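Local coordinates for ferritin like protein (Caulobacter vibrioides, PDB 3HL1) that is of unknown function but belongs to the ferritin-like family and probably binds metal within its helical bundle, at residues A[26-31]-A[105-110]; A[252-257]-A[311-316]; A[4-9]-A[155-160]; A[64-69]-A[165-170]; A[85-90]-A[142-147]. All coordinates share one frame; numbering follows the deposited sequence.

From the N terminus, the lead-in and first turn of helix 8-35 meet the end of helix 144-157 in contact 3, which closes a loop of 145 residues. Contacts 1 and 5 lie nested inside that loop. Contact 1 ties helix 8-35 to the loop before helix 112-121, and contact 5 ties the same long loop to the start of helix 144-157. These two cross along the chain. Contact 4 joins the end of helix 42-67 to the loop at 165-170, crosses contacts 1 and 3, and encloses contact 5. Contact 2 follows all the others in the chain. It brings the C-terminal tail back beside contact 1, where Tyr316 OH meets Thr31 OG1.

Contact 1: A[26-31]-A[105-110]; sequences IPYYLT and AELGPL
The loop 105-110 runs past one side of helix 8-35, with the CA atoms of Tyr28 and Leu107 6.0 Å apart and the helix kinked at Pro27. This is helix-to-loop packing in the ferritin-like helical fold, mostly buried. Tyr28 has CG anti to the backbone N (chi1 -158°), which swings its ring out beside the loop. Ala105 O, buried with no hydrogen-bond partner in the model, lies at the ring edge, 3.7 Å from CE2 of Tyr28. The phenol end is held by a hydrogen bond from Tyr28 OH to Ser104 O. Leu107 slides past the tyrosine in the opposite direction, and its CD2 packs 3.9 Å from CD2 of Tyr28. Thr31 crosses Leu107 at about a right angle. Thr31 CG2 reaches Gly108 O at 3.5 Å. Its OG1 bonds back to Pro27 O at 2.6 Å, so that carbonyl accepts from both OG1 and N of Thr31. OG1 also hydrogen-bonds Tyr316 OH of the C-terminal tail. No direct hydrogen bond joins the segments. Water 1 bridges them: it lies over the centre of the Tyr28 ring, gives a hydrogen bond to Tyr28 O at 3.0 Å and accepts one from Gly108 N at 3.1 Å.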
# COMPACT_ATOMS: atom_id res chain seq x y z
N ILE A 26 -0.67 3.37 -2.44
CA ILE A 26 -0.71 4.74 -1.96
C ILE A 26 -0.99 5.76 -3.09
O ILE A 26 -1.97 6.52 -2.98
CB ILE A 26 0.55 5.07 -1.08
CG1 ILE A 26 0.44 4.20 0.21
CG2 ILE A 26 0.63 6.57 -0.77
CD1 ILE A 26 1.67 4.09 1.03
N PRO A 27 -0.14 5.81 -4.15
CA PRO A 27 -0.52 6.66 -5.28
C PRO A 27 -1.86 6.32 -5.92
O PRO A 27 -2.56 7.24 -6.33
CB PRO A 27 0.67 6.53 -6.26
CG PRO A 27 1.82 6.13 -5.41
CD PRO A 27 1.19 5.20 -4.39
N TYR A 28 -2.24 5.03 -5.95
CA TYR A 28 -3.54 4.62 -6.46
C TYR A 28 -4.69 5.30 -5.68
O TYR A 28 -5.52 5.90 -6.30
CB TYR A 28 -3.71 3.08 -6.47
CG TYR A 28 -4.77 2.60 -7.44
CD1 TYR A 28 -6.11 2.54 -7.05
CD2 TYR A 28 -4.44 2.25 -8.77
CE1 TYR A 28 -7.10 2.13 -7.95
CE2 TYR A 28 -5.43 1.83 -9.67
CZ TYR A 28 -6.74 1.77 -9.24
OH TYR A 28 -7.69 1.43 -10.10
N TYR A 29 -4.73 5.12 -4.37
CA TYR A 29 -5.73 5.66 -3.51
C TYR A 29 -5.67 7.18 -3.48
O TYR A 29 -6.69 7.83 -3.40
CB TYR A 29 -5.58 5.14 -2.08
CG TYR A 29 -5.87 3.66 -1.84
CD1 TYR A 29 -6.05 2.75 -2.91
CD2 TYR A 29 -5.74 3.14 -0.56
CE1 TYR A 29 -6.27 1.41 -2.67
CE2 TYR A 29 -5.87 1.76 -0.32
CZ TYR A 29 -6.16 0.91 -1.36
OH TYR A 29 -6.28 -0.47 -1.11
N LEU A 30 -4.47 7.75 -3.45
CA LEU A 30 -4.32 9.20 -3.41
C LEU A 30 -4.88 9.86 -4.65
O LEU A 30 -5.54 10.93 -4.58
CB LEU A 30 -2.84 9.61 -3.26
CG LEU A 30 -2.21 9.50 -1.85
CD1 LEU A 30 -0.66 9.71 -1.93
CD2 LEU A 30 -2.94 10.45 -0.82
N THR A 31 -4.62 9.24 -5.80
CA THR A 31 -5.12 9.70 -7.10
C THR A 31 -6.65 9.73 -7.12
O THR A 31 -7.22 10.75 -7.50
CB THR A 31 -4.52 8.88 -8.26
OG1 THR A 31 -3.10 9.02 -8.19
CG2 THR A 31 -5.05 9.42 -9.63
N ALA A 105 -5.35 -1.38 -13.28
CA ALA A 105 -4.23 -0.90 -12.51
C ALA A 105 -3.84 0.52 -12.93
O ALA A 105 -2.97 1.13 -12.31
CB ALA A 105 -3.02 -1.85 -12.63
N GLU A 106 -4.49 1.08 -13.94
CA GLU A 106 -4.23 2.43 -14.37
C GLU A 106 -4.86 3.39 -13.43
O GLU A 106 -5.96 3.16 -12.92
CB GLU A 106 -4.76 2.70 -15.77
CG GLU A 106 -4.13 1.81 -16.81
CD GLU A 106 -4.70 2.15 -18.20
OE1 GLU A 106 -5.15 3.28 -18.44
OE2 GLU A 106 -4.70 1.28 -19.05
N LEU A 107 -4.18 4.50 -13.22
CA LEU A 107 -4.64 5.53 -12.31
C LEU A 107 -5.86 6.28 -12.90
O LEU A 107 -5.92 6.44 -14.10
CB LEU A 107 -3.49 6.51 -12.09
CG LEU A 107 -2.26 5.92 -11.41
CD1 LEU A 107 -1.15 7.01 -11.31
CD2 LEU A 107 -2.54 5.37 -10.02
N GLY A 108 -6.79 6.73 -12.03
CA GLY A 108 -7.98 7.44 -12.46
C GLY A 108 -8.73 8.02 -11.27
O GLY A 108 -8.23 7.97 -10.13
N PRO A 109 -9.92 8.62 -11.54
CA PRO A 109 -10.68 9.29 -10.52
C PRO A 109 -11.55 8.31 -9.75
O PRO A 109 -11.43 7.08 -9.95
CB PRO A 109 -11.53 10.28 -11.33
CG PRO A 109 -11.81 9.55 -12.57
CD PRO A 109 -10.57 8.73 -12.85
N LEU A 110 -12.37 8.83 -8.84
CA LEU A 110 -13.37 8.01 -8.16
C LEU A 110 -14.41 7.61 -9.23
O LEU A 110 -15.33 8.32 -9.48
CB LEU A 110 -14.03 8.78 -7.04
CG LEU A 110 -15.06 7.91 -6.30
CD1 LEU A 110 -14.32 6.86 -5.41
CD2 LEU A 110 -15.97 8.83 -5.45
O HOH W 1 -6.11 5.63 -9.20

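Contact 2: A[252-257]-A[311-316]; sequences GVTDPP and GAVPRY
Two backbone hydrogen bonds centred on Val253 join these loops. Val253 N donates to Gly311 O at 3.0 Å. Val253 O accepts from Val313 N at 2.9 Å, and both bonds are nearly straight. Together they make a single parallel beta bridge between Val253 and Ala312. Both donors lie well above the carbonyl planes of their acceptors. The backbones come so close beside it that Gly252 CA makes a CA-H...O contact of 3.3 Å with Gly311 O. Around the bridge the side chains are small. Val313 has CG1 anti to its backbone N, which leaves CG2 to lie against the chain, 3.5 Å from Val253 C. Thr254 lies alongside it and points the same way, with its CG2 3.9 Å from CG2 of Val313. Further on, the Pro256 ring meets Ala312 tip to tip, CG to CB at 4.0 Å. Gly311 is set by a Schellman motif that ends helix 292-309 and turns the tail toward 252-257. Thr254 OG1 donates to Asp255 OD1 at the outer side. Helix 261-283 backs both loops: Gln266 NE2 hydrogen-bonds Thr254 O and Val313 O. Val313 and Pro314 also rest on Trp308 of helix 292-309.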
# COMPACT_ATOMS: atom_id res chain seq x y z
N GLY A 252 -9.80 14.67 -16.16
CA GLY A 252 -8.42 14.82 -16.57
C GLY A 252 -8.02 13.84 -17.61
O GLY A 252 -8.67 12.81 -17.76
N VAL A 253 -6.96 14.18 -18.32
CA VAL A 253 -6.36 13.29 -19.30
C VAL A 253 -5.04 12.79 -18.80
O VAL A 253 -4.33 13.49 -18.09
CB VAL A 253 -6.13 13.98 -20.68
CG1 VAL A 253 -7.45 14.34 -21.32
CG2 VAL A 253 -5.27 15.21 -20.54
N THR A 254 -4.69 11.59 -19.21
CA THR A 254 -3.48 10.96 -18.76
C THR A 254 -2.25 11.63 -19.41
O THR A 254 -1.17 11.67 -18.83
CB THR A 254 -3.56 9.39 -19.02
OG1 THR A 254 -3.63 9.15 -20.43
CG2 THR A 254 -4.81 8.80 -18.42
N ASP A 255 -2.42 12.17 -20.62
CA ASP A 255 -1.28 12.71 -21.38
C ASP A 255 -1.61 14.11 -21.85
O ASP A 255 -1.97 14.33 -23.02
CB ASP A 255 -0.89 11.82 -22.56
CG ASP A 255 -0.24 10.52 -22.11
OD1 ASP A 255 -0.94 9.49 -22.01
OD2 ASP A 255 0.99 10.54 -21.83
N PRO A 256 -1.48 15.09 -20.94
CA PRO A 256 -1.74 16.48 -21.39
C PRO A 256 -0.64 16.92 -22.38
O PRO A 256 0.42 16.27 -22.46
CB PRO A 256 -1.69 17.28 -20.10
CG PRO A 256 -0.71 16.50 -19.23
CD PRO A 256 -1.09 15.03 -19.52
N PRO A 257 -0.89 17.97 -23.13
CA PRO A 257 0.09 18.50 -24.08
C PRO A 257 1.43 18.85 -23.40
O PRO A 257 1.46 19.40 -22.31
CB PRO A 257 -0.58 19.76 -24.60
CG PRO A 257 -2.03 19.59 -24.27
CD PRO A 257 -2.14 18.74 -23.11
N GLY A 311 -6.67 19.48 -15.09
CA GLY A 311 -7.12 18.54 -16.11
C GLY A 311 -6.09 17.50 -16.52
O GLY A 311 -6.17 16.95 -17.59
N ALA A 312 -5.14 17.19 -15.63
CA ALA A 312 -4.14 16.15 -15.85
C ALA A 312 -4.33 15.07 -14.77
O ALA A 312 -4.34 15.37 -13.58
CB ALA A 312 -2.74 16.71 -15.74
N VAL A 313 -4.43 13.82 -15.18
CA VAL A 313 -4.45 12.73 -14.22
C VAL A 313 -3.07 12.70 -13.56
O VAL A 313 -2.04 12.71 -14.25
CB VAL A 313 -4.72 11.36 -14.89
CG1 VAL A 313 -4.79 10.27 -13.80
CG2 VAL A 313 -6.03 11.42 -15.73
N PRO A 314 -3.02 12.63 -12.22
CA PRO A 314 -1.77 12.40 -11.57
C PRO A 314 -0.90 11.31 -12.16
O PRO A 314 -1.39 10.27 -12.57
CB PRO A 314 -2.18 12.10 -10.14
CG PRO A 314 -3.38 12.97 -9.93
CD PRO A 314 -4.12 12.82 -11.25
N ARG A 315 0.40 11.58 -12.22
CA ARG A 315 1.43 10.68 -12.72
C ARG A 315 2.58 10.63 -11.70
O ARG A 315 2.92 11.65 -11.14
CB ARG A 315 1.96 11.30 -14.00
CG ARG A 315 2.10 10.38 -15.10
CD ARG A 315 2.58 11.13 -16.32
NE ARG A 315 4.04 11.09 -16.44
CZ ARG A 315 4.74 10.26 -17.22
NH1 ARG A 315 4.14 9.36 -18.00
NH2 ARG A 315 6.08 10.35 -17.23
N TYR A 316 3.23 9.47 -11.47
CA TYR A 316 4.20 9.37 -10.39
C TYR A 316 5.63 8.97 -10.82
O TYR A 316 6.50 8.89 -9.98
CB TYR A 316 3.67 8.43 -9.30
CG TYR A 316 2.40 8.97 -8.66
CD1 TYR A 316 1.18 8.79 -9.26
CD2 TYR A 316 2.45 9.70 -7.48
CE1 TYR A 316 0.01 9.34 -8.70
CE2 TYR A 316 1.29 10.19 -6.90
CZ TYR A 316 0.09 9.99 -7.52
OH TYR A 316 -1.05 10.51 -6.93

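Contact 3: A[4-9]-A[155-160]; sequences PVWTLP and MEQLRG
Gln157 has CG anti to the carbonyl carbon (chi1 -67°) and is extended beyond it (chi2 -179°), so its amide reaches straight across to the extended loop at 4-6. It ties the lead-in of helix 8-35 to the C-terminal end of helix 144-157 in the ferritin-like fold. The amide grips the backbone with both its polar atoms. Gln157 NE2 donates to Pro4 O at 2.6 Å, with the acceptor in the amide plane. Pro4 is poorly ordered, so the exact length carries little weight. Gln157 OE1 accepts from Trp6 N at 2.7 Å, and this donor lies in the carbonyl plane of the amide. The two bonds span Val5 and fix the rotation of the amide. Trp6 crosses the glutamine at about a right angle, ring and amide planes 88° apart. Its NE1 is bonded elsewhere, to Leu134 O. Thr7 is the N-cap of helix 8-35, and its OG1 accepts a weak hydrogen bond from Arg10 N. Leu158, the first residue to leave helical geometry, supplies the apolar part of the contact. Leu158 CD1 packs 4.1 Å from Trp6 CB and 4.3 Å from Leu8 CD1. The same Leu158 CD1 comes 3.6 Å from Thr7 O.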
# COMPACT_ATOMS: atom_id res chain seq x y z
N PRO A 4 6.87 -26.03 4.91
CA PRO A 4 7.85 -25.58 3.88
C PRO A 4 9.02 -24.74 4.46
O PRO A 4 8.73 -23.78 5.16
CB PRO A 4 6.99 -24.74 2.92
CG PRO A 4 5.56 -25.20 3.17
CD PRO A 4 5.52 -25.51 4.64
N VAL A 5 10.28 -25.09 4.17
CA VAL A 5 11.45 -24.42 4.78
C VAL A 5 11.81 -23.11 4.04
O VAL A 5 11.96 -23.10 2.81
CB VAL A 5 12.71 -25.31 4.82
CG1 VAL A 5 13.74 -24.66 5.73
CG2 VAL A 5 12.38 -26.72 5.32
N TRP A 6 11.91 -22.02 4.79
CA TRP A 6 12.19 -20.69 4.24
C TRP A 6 13.65 -20.38 4.39
O TRP A 6 14.22 -20.64 5.43
CB TRP A 6 11.39 -19.61 5.00
CG TRP A 6 10.01 -19.49 4.47
CD1 TRP A 6 9.07 -20.48 4.43
CD2 TRP A 6 9.41 -18.34 3.83
NE1 TRP A 6 7.92 -20.03 3.83
CE2 TRP A 6 8.08 -18.71 3.48
CE3 TRP A 6 9.86 -17.03 3.55
CZ2 TRP A 6 7.21 -17.84 2.83
CZ3 TRP A 6 9.01 -16.17 2.92
CH2 TRP A 6 7.67 -16.56 2.58
N THR A 7 14.24 -19.78 3.37
CA THR A 7 15.57 -19.23 3.45
C THR A 7 15.50 -17.72 3.75
O THR A 7 14.51 -17.06 3.47
CB THR A 7 16.40 -19.49 2.15
OG1 THR A 7 15.93 -18.71 1.07
CG2 THR A 7 16.41 -20.98 1.75
N LEU A 8 16.56 -17.21 4.36
CA LEU A 8 16.67 -15.80 4.68
C LEU A 8 16.55 -14.89 3.44
O LEU A 8 15.80 -13.92 3.47
CB LEU A 8 17.91 -15.50 5.54
CG LEU A 8 17.91 -14.10 6.21
CD1 LEU A 8 16.67 -13.87 7.12
CD2 LEU A 8 19.22 -13.82 6.94
N PRO A 9 17.24 -15.21 2.34
CA PRO A 9 17.04 -14.37 1.15
C PRO A 9 15.59 -14.29 0.64
O PRO A 9 15.12 -13.22 0.21
CB PRO A 9 18.02 -14.96 0.12
CG PRO A 9 19.05 -15.71 0.92
CD PRO A 9 18.31 -16.22 2.15
N MSE A 155 8.82 -15.78 8.88
CA MSE A 155 9.16 -15.02 10.06
C MSE A 155 9.35 -15.92 11.29
O MSE A 155 10.28 -15.74 12.08
CB MSE A 155 8.06 -13.99 10.35
CG MSE A 155 8.12 -12.78 9.46
SE MSE A 155 6.50 -11.68 9.65
CE MSE A 155 6.64 -11.16 11.51
N GLU A 156 8.48 -16.89 11.44
CA GLU A 156 8.60 -17.82 12.55
C GLU A 156 9.83 -18.69 12.44
O GLU A 156 10.56 -18.88 13.41
CB GLU A 156 7.38 -18.72 12.62
CG GLU A 156 7.20 -19.32 13.99
CD GLU A 156 7.17 -20.78 13.97
OE1 GLU A 156 8.21 -21.35 13.59
OE2 GLU A 156 6.12 -21.35 14.37
N GLN A 157 10.05 -19.26 11.27
CA GLN A 157 11.17 -20.15 11.07
C GLN A 157 12.48 -19.46 11.24
O GLN A 157 13.44 -20.07 11.73
CB GLN A 157 11.15 -20.75 9.67
CG GLN A 157 9.97 -21.70 9.42
CD GLN A 157 9.95 -22.31 8.03
OE1 GLN A 157 10.94 -22.26 7.32
NE2 GLN A 157 8.84 -22.91 7.66
N LEU A 158 12.53 -18.18 10.83
CA LEU A 158 13.76 -17.41 10.88
C LEU A 158 13.84 -16.39 12.03
O LEU A 158 14.65 -15.46 11.99
CB LEU A 158 13.94 -16.72 9.51
CG LEU A 158 14.17 -17.69 8.33
CD1 LEU A 158 13.85 -17.08 7.00
CD2 LEU A 158 15.57 -18.30 8.29
N ARG A 159 13.04 -16.59 13.07
CA ARG A 159 13.02 -15.71 14.24
C ARG A 159 14.35 -15.56 15.02
O ARG A 159 14.55 -14.57 15.72
CB ARG A 159 11.94 -16.14 15.20
CG ARG A 159 12.19 -17.53 15.85
CD ARG A 159 10.89 -17.98 16.51
NE ARG A 159 11.07 -19.21 17.25
CZ ARG A 159 10.99 -20.44 16.75
NH1 ARG A 159 10.71 -20.68 15.48
NH2 ARG A 159 11.18 -21.47 17.55
N GLY A 160 15.27 -16.50 14.84
CA GLY A 160 16.61 -16.35 15.37
C GLY A 160 17.36 -15.15 14.89
O GLY A 160 18.29 -14.70 15.56

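Contact 4: A[64-69]-A[165-170]; sequences IANAYG and NQKQMD
Ile64 and Ala65 pack on Phe15 of helix 8-35; the contact with 165-170 begins at Asn66. The Asn66 side chain crosses Lys167 at about a right angle, with OD1 3.6 Å from CB of Lys167. Its polar end is held by other parts of the chain: OD1 bonds Ser71 OG, and ND2 bonds Ser62 O and Phe284 O. Water 2 adds a link, bonded weakly to Asn66 ND2 and more firmly to Lys167 O at 2.9 Å. The backbone carbonyl of Asn66 carries the one direct hydrogen bond. Gln166, with CG anti to its backbone N (chi1 -172°), extends to place NE2 2.8 Å from Asn66 O, in the carbonyl plane. That oxygen also accepts from Gly69 N. At Ala67 the bent side chain of Gln168 passes close, its NE2 3.8 Å from Ala67 N. Gln168 NE2 donates to Gln166 O and Asn63 O, and its OE1 accepts from Val184 N. Gly69 ends the helix in a Schellman motif, and Gln166 NE2 thus bonds the carbonyl that Gly69 N also uses. The contact fixes the end of helix 42-67 to the loop running from helix 144-157 to helix 188-207.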
# COMPACT_ATOMS: atom_id res chain seq x y z
N ILE A 64 9.40 -4.50 10.68
CA ILE A 64 9.52 -5.95 10.75
C ILE A 64 10.77 -6.41 9.98
O ILE A 64 11.57 -7.19 10.46
CB ILE A 64 8.27 -6.67 10.16
CG1 ILE A 64 7.00 -6.35 10.97
CG2 ILE A 64 8.51 -8.22 10.13
CD1 ILE A 64 5.73 -6.76 10.26
N ALA A 65 10.90 -5.96 8.73
CA ALA A 65 12.02 -6.34 7.87
C ALA A 65 13.33 -5.95 8.56
O ALA A 65 14.29 -6.73 8.57
CB ALA A 65 11.91 -5.67 6.48
N ASN A 66 13.41 -4.73 9.05
CA ASN A 66 14.62 -4.27 9.71
C ASN A 66 15.00 -5.09 10.95
O ASN A 66 16.21 -5.32 11.20
CB ASN A 66 14.61 -2.76 10.03
CG ASN A 66 15.09 -1.94 8.89
OD1 ASN A 66 16.26 -2.04 8.48
ND2 ASN A 66 14.19 -1.17 8.30
N ALA A 67 14.02 -5.49 11.73
CA ALA A 67 14.26 -6.38 12.87
C ALA A 67 14.93 -7.69 12.43
O ALA A 67 15.77 -8.21 13.18
CB ALA A 67 12.98 -6.70 13.58
N TYR A 68 14.58 -8.21 11.23
CA TYR A 68 15.21 -9.40 10.66
C TYR A 68 16.52 -9.11 9.88
O TYR A 68 17.11 -10.02 9.32
CB TYR A 68 14.24 -10.14 9.75
CG TYR A 68 13.21 -10.94 10.49
CD1 TYR A 68 12.10 -10.33 11.08
CD2 TYR A 68 13.34 -12.33 10.60
CE1 TYR A 68 11.13 -11.08 11.74
CE2 TYR A 68 12.37 -13.08 11.29
CZ TYR A 68 11.28 -12.45 11.84
OH TYR A 68 10.33 -13.18 12.54
N GLY A 69 16.92 -7.85 9.83
CA GLY A 69 18.17 -7.42 9.23
C GLY A 69 18.11 -6.87 7.81
O GLY A 69 19.15 -6.66 7.18
N ASN A 165 15.32 -3.17 18.43
CA ASN A 165 15.76 -1.77 18.25
C ASN A 165 16.65 -1.53 17.05
O ASN A 165 17.51 -0.66 17.05
CB ASN A 165 16.43 -1.26 19.54
CG ASN A 165 15.47 -1.25 20.69
OD1 ASN A 165 14.35 -0.77 20.55
ND2 ASN A 165 15.89 -1.80 21.82
N GLN A 166 16.41 -2.31 16.00
CA GLN A 166 17.28 -2.32 14.85
C GLN A 166 16.66 -1.55 13.72
O GLN A 166 15.77 -2.07 13.04
CB GLN A 166 17.55 -3.77 14.41
CG GLN A 166 18.64 -3.85 13.32
CD GLN A 166 19.20 -5.24 13.20
OE1 GLN A 166 20.33 -5.49 13.62
NE2 GLN A 166 18.41 -6.17 12.63
N LYS A 167 17.14 -0.32 13.51
CA LYS A 167 16.69 0.55 12.44
C LYS A 167 15.17 0.65 12.39
O LYS A 167 14.53 0.51 11.35
CB LYS A 167 17.32 0.09 11.13
CG LYS A 167 18.84 0.02 11.16
CD LYS A 167 19.39 -0.33 9.78
CE LYS A 167 20.85 -0.20 9.69
NZ LYS A 167 21.47 -1.22 10.51
N GLN A 168 14.59 0.92 13.57
CA GLN A 168 13.15 1.04 13.72
C GLN A 168 12.72 2.49 13.51
O GLN A 168 13.44 3.41 13.87
CB GLN A 168 12.69 0.57 15.09
CG GLN A 168 12.98 -0.85 15.39
CD GLN A 168 12.22 -1.77 14.51
OE1 GLN A 168 11.02 -1.97 14.68
NE2 GLN A 168 12.91 -2.37 13.56
N MSE A 169 11.52 2.65 13.00
CA MSE A 169 10.93 3.94 12.66
C MSE A 169 9.59 4.08 13.36
O MSE A 169 8.88 3.11 13.57
CB MSE A 169 10.76 3.98 11.16
CG MSE A 169 10.16 5.16 10.56
SE MSE A 169 10.28 4.79 8.67
CE MSE A 169 8.86 5.92 8.13
N ASP A 170 9.27 5.30 13.78
CA ASP A 170 7.97 5.55 14.43
C ASP A 170 7.44 6.98 14.14
O ASP A 170 7.63 7.88 14.94
CB ASP A 170 8.08 5.25 15.94
CG ASP A 170 6.70 5.07 16.62
OD1 ASP A 170 5.68 4.82 15.91
OD2 ASP A 170 6.64 5.16 17.87
O HOH W 2 12.10 0.62 9.75

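Contact 5: A[85-90]-A[142-147]; sequences PHIDFD and GSIGEF
The N-terminal end of helix 144-157 meets the long loop that leads from helix 42-67 to helix 112-121. Ser143 is the N-cap of the helix, and its OG accepts from Glu146 N at 3.0 Å. Glu146 OE1 in turn accepts from Gly142 N at 2.9 Å, so Glu146 is bonded at both its backbone N and its carboxylate to residues at the helix start. Glu146 also makes a salt bridge with Arg130. Against this end the loop lays apolar groups, and no hydrogen bond joins the two segments. Ile87 has CG1 anti to the carbonyl carbon, and chi2 of -58° bends the chain so that CD1 rests on the cap, 3.6 Å from Ser143 C. Ile87 CG2, anti to the backbone N, lies over one face of the Phe89 ring, toward its rim. Phe147, with CG anti to the backbone N (chi1 -166°), points its edge at the face of the His86 ring. The planes stand at 85° and the centroids are 5.8 Å apart, an offset edge-to-face pair. The closest touch is CE2 of Phe147 to CB of His86, at 3.6 Å. The imidazole is held by His86 ND1 to Thr139 O. Asp88 OD1 accepts from Asp90 N, an Asx turn. Ile87 and Ile144 both pack on Leu21. This capped start of helix 144-157, packed on loop 85-90 and helix 8-35, belongs to the ferritin-like helical fold.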
# COMPACT_ATOMS: atom_id res chain seq x y z
N PRO A 85 0.96 -5.61 -7.91
CA PRO A 85 2.13 -6.36 -7.40
C PRO A 85 1.79 -7.56 -6.53
O PRO A 85 1.12 -7.42 -5.51
CB PRO A 85 2.93 -5.30 -6.61
CG PRO A 85 2.54 -3.96 -7.31
CD PRO A 85 1.09 -4.16 -7.69
N HIS A 86 2.18 -8.76 -6.97
CA HIS A 86 2.16 -9.98 -6.13
C HIS A 86 0.77 -10.57 -5.88
O HIS A 86 0.61 -11.41 -5.01
CB HIS A 86 2.96 -9.75 -4.81
CG HIS A 86 4.40 -9.36 -5.04
ND1 HIS A 86 5.32 -10.21 -5.60
CD2 HIS A 86 5.05 -8.18 -4.88
CE1 HIS A 86 6.47 -9.58 -5.77
NE2 HIS A 86 6.34 -8.35 -5.32
N ILE A 87 -0.22 -10.10 -6.64
CA ILE A 87 -1.60 -10.57 -6.52
C ILE A 87 -2.07 -11.15 -7.86
O ILE A 87 -1.91 -10.54 -8.91
CB ILE A 87 -2.59 -9.49 -6.07
CG1 ILE A 87 -2.18 -8.91 -4.71
CG2 ILE A 87 -4.03 -10.06 -6.02
CD1 ILE A 87 -2.09 -9.95 -3.57
N ASP A 88 -2.55 -12.37 -7.80
CA ASP A 88 -3.18 -13.07 -8.95
C ASP A 88 -4.58 -13.53 -8.58
O ASP A 88 -4.76 -14.52 -7.87
CB ASP A 88 -2.33 -14.30 -9.29
CG ASP A 88 -2.80 -15.03 -10.56
OD1 ASP A 88 -3.78 -14.59 -11.22
OD2 ASP A 88 -2.17 -16.07 -10.85
N PHE A 89 -5.59 -12.85 -9.09
CA PHE A 89 -6.98 -13.15 -8.72
C PHE A 89 -7.45 -14.48 -9.32
O PHE A 89 -8.43 -15.05 -8.87
CB PHE A 89 -7.90 -11.98 -9.09
CG PHE A 89 -7.55 -10.71 -8.36
CD1 PHE A 89 -7.62 -10.64 -7.00
CD2 PHE A 89 -7.10 -9.60 -9.06
CE1 PHE A 89 -7.28 -9.48 -6.31
CE2 PHE A 89 -6.73 -8.42 -8.39
CZ PHE A 89 -6.82 -8.36 -7.00
N ASP A 90 -6.71 -14.96 -10.32
CA ASP A 90 -6.97 -16.23 -11.00
C ASP A 90 -6.77 -17.35 -10.01
O ASP A 90 -7.19 -18.46 -10.25
CB ASP A 90 -6.00 -16.51 -12.16
CG ASP A 90 -6.20 -15.60 -13.36
OD1 ASP A 90 -7.28 -14.97 -13.50
OD2 ASP A 90 -5.26 -15.54 -14.18
N GLY A 142 -3.42 -14.94 -3.81
CA GLY A 142 -4.80 -14.60 -4.14
C GLY A 142 -5.38 -13.41 -3.42
O GLY A 142 -6.44 -12.92 -3.76
N SER A 143 -4.67 -12.94 -2.39
CA SER A 143 -5.10 -11.82 -1.54
C SER A 143 -3.90 -11.31 -0.74
O SER A 143 -2.92 -12.02 -0.60
CB SER A 143 -6.15 -12.29 -0.52
OG SER A 143 -5.66 -13.35 0.33
N ILE A 144 -4.03 -10.13 -0.16
CA ILE A 144 -3.00 -9.56 0.69
C ILE A 144 -2.86 -10.38 1.94
O ILE A 144 -1.76 -10.63 2.40
CB ILE A 144 -3.31 -8.08 1.05
CG1 ILE A 144 -3.21 -7.23 -0.20
CG2 ILE A 144 -2.36 -7.61 2.13
CD1 ILE A 144 -3.57 -5.73 0.03
N GLY A 145 -3.98 -10.84 2.47
CA GLY A 145 -4.02 -11.66 3.64
C GLY A 145 -3.23 -12.93 3.47
O GLY A 145 -2.53 -13.35 4.41
N GLU A 146 -3.35 -13.55 2.30
CA GLU A 146 -2.58 -14.76 2.04
C GLU A 146 -1.07 -14.48 1.99
O GLU A 146 -0.22 -15.26 2.47
CB GLU A 146 -2.99 -15.40 0.71
CG GLU A 146 -2.30 -16.75 0.47
CD GLU A 146 -2.45 -17.32 -0.94
OE1 GLU A 146 -3.32 -16.85 -1.69
OE2 GLU A 146 -1.69 -18.27 -1.29
N PHE A 147 -0.72 -13.39 1.34
CA PHE A 147 0.69 -12.93 1.33
C PHE A 147 1.20 -12.85 2.79
O PHE A 147 2.26 -13.40 3.13
CB PHE A 147 0.78 -11.55 0.65
CG PHE A 147 2.22 -11.12 0.27
CD1 PHE A 147 3.29 -11.34 1.10
CD2 PHE A 147 2.45 -10.49 -0.93
CE1 PHE A 147 4.58 -10.97 0.73
CE2 PHE A 147 3.74 -10.13 -1.29
CZ PHE A 147 4.80 -10.39 -0.46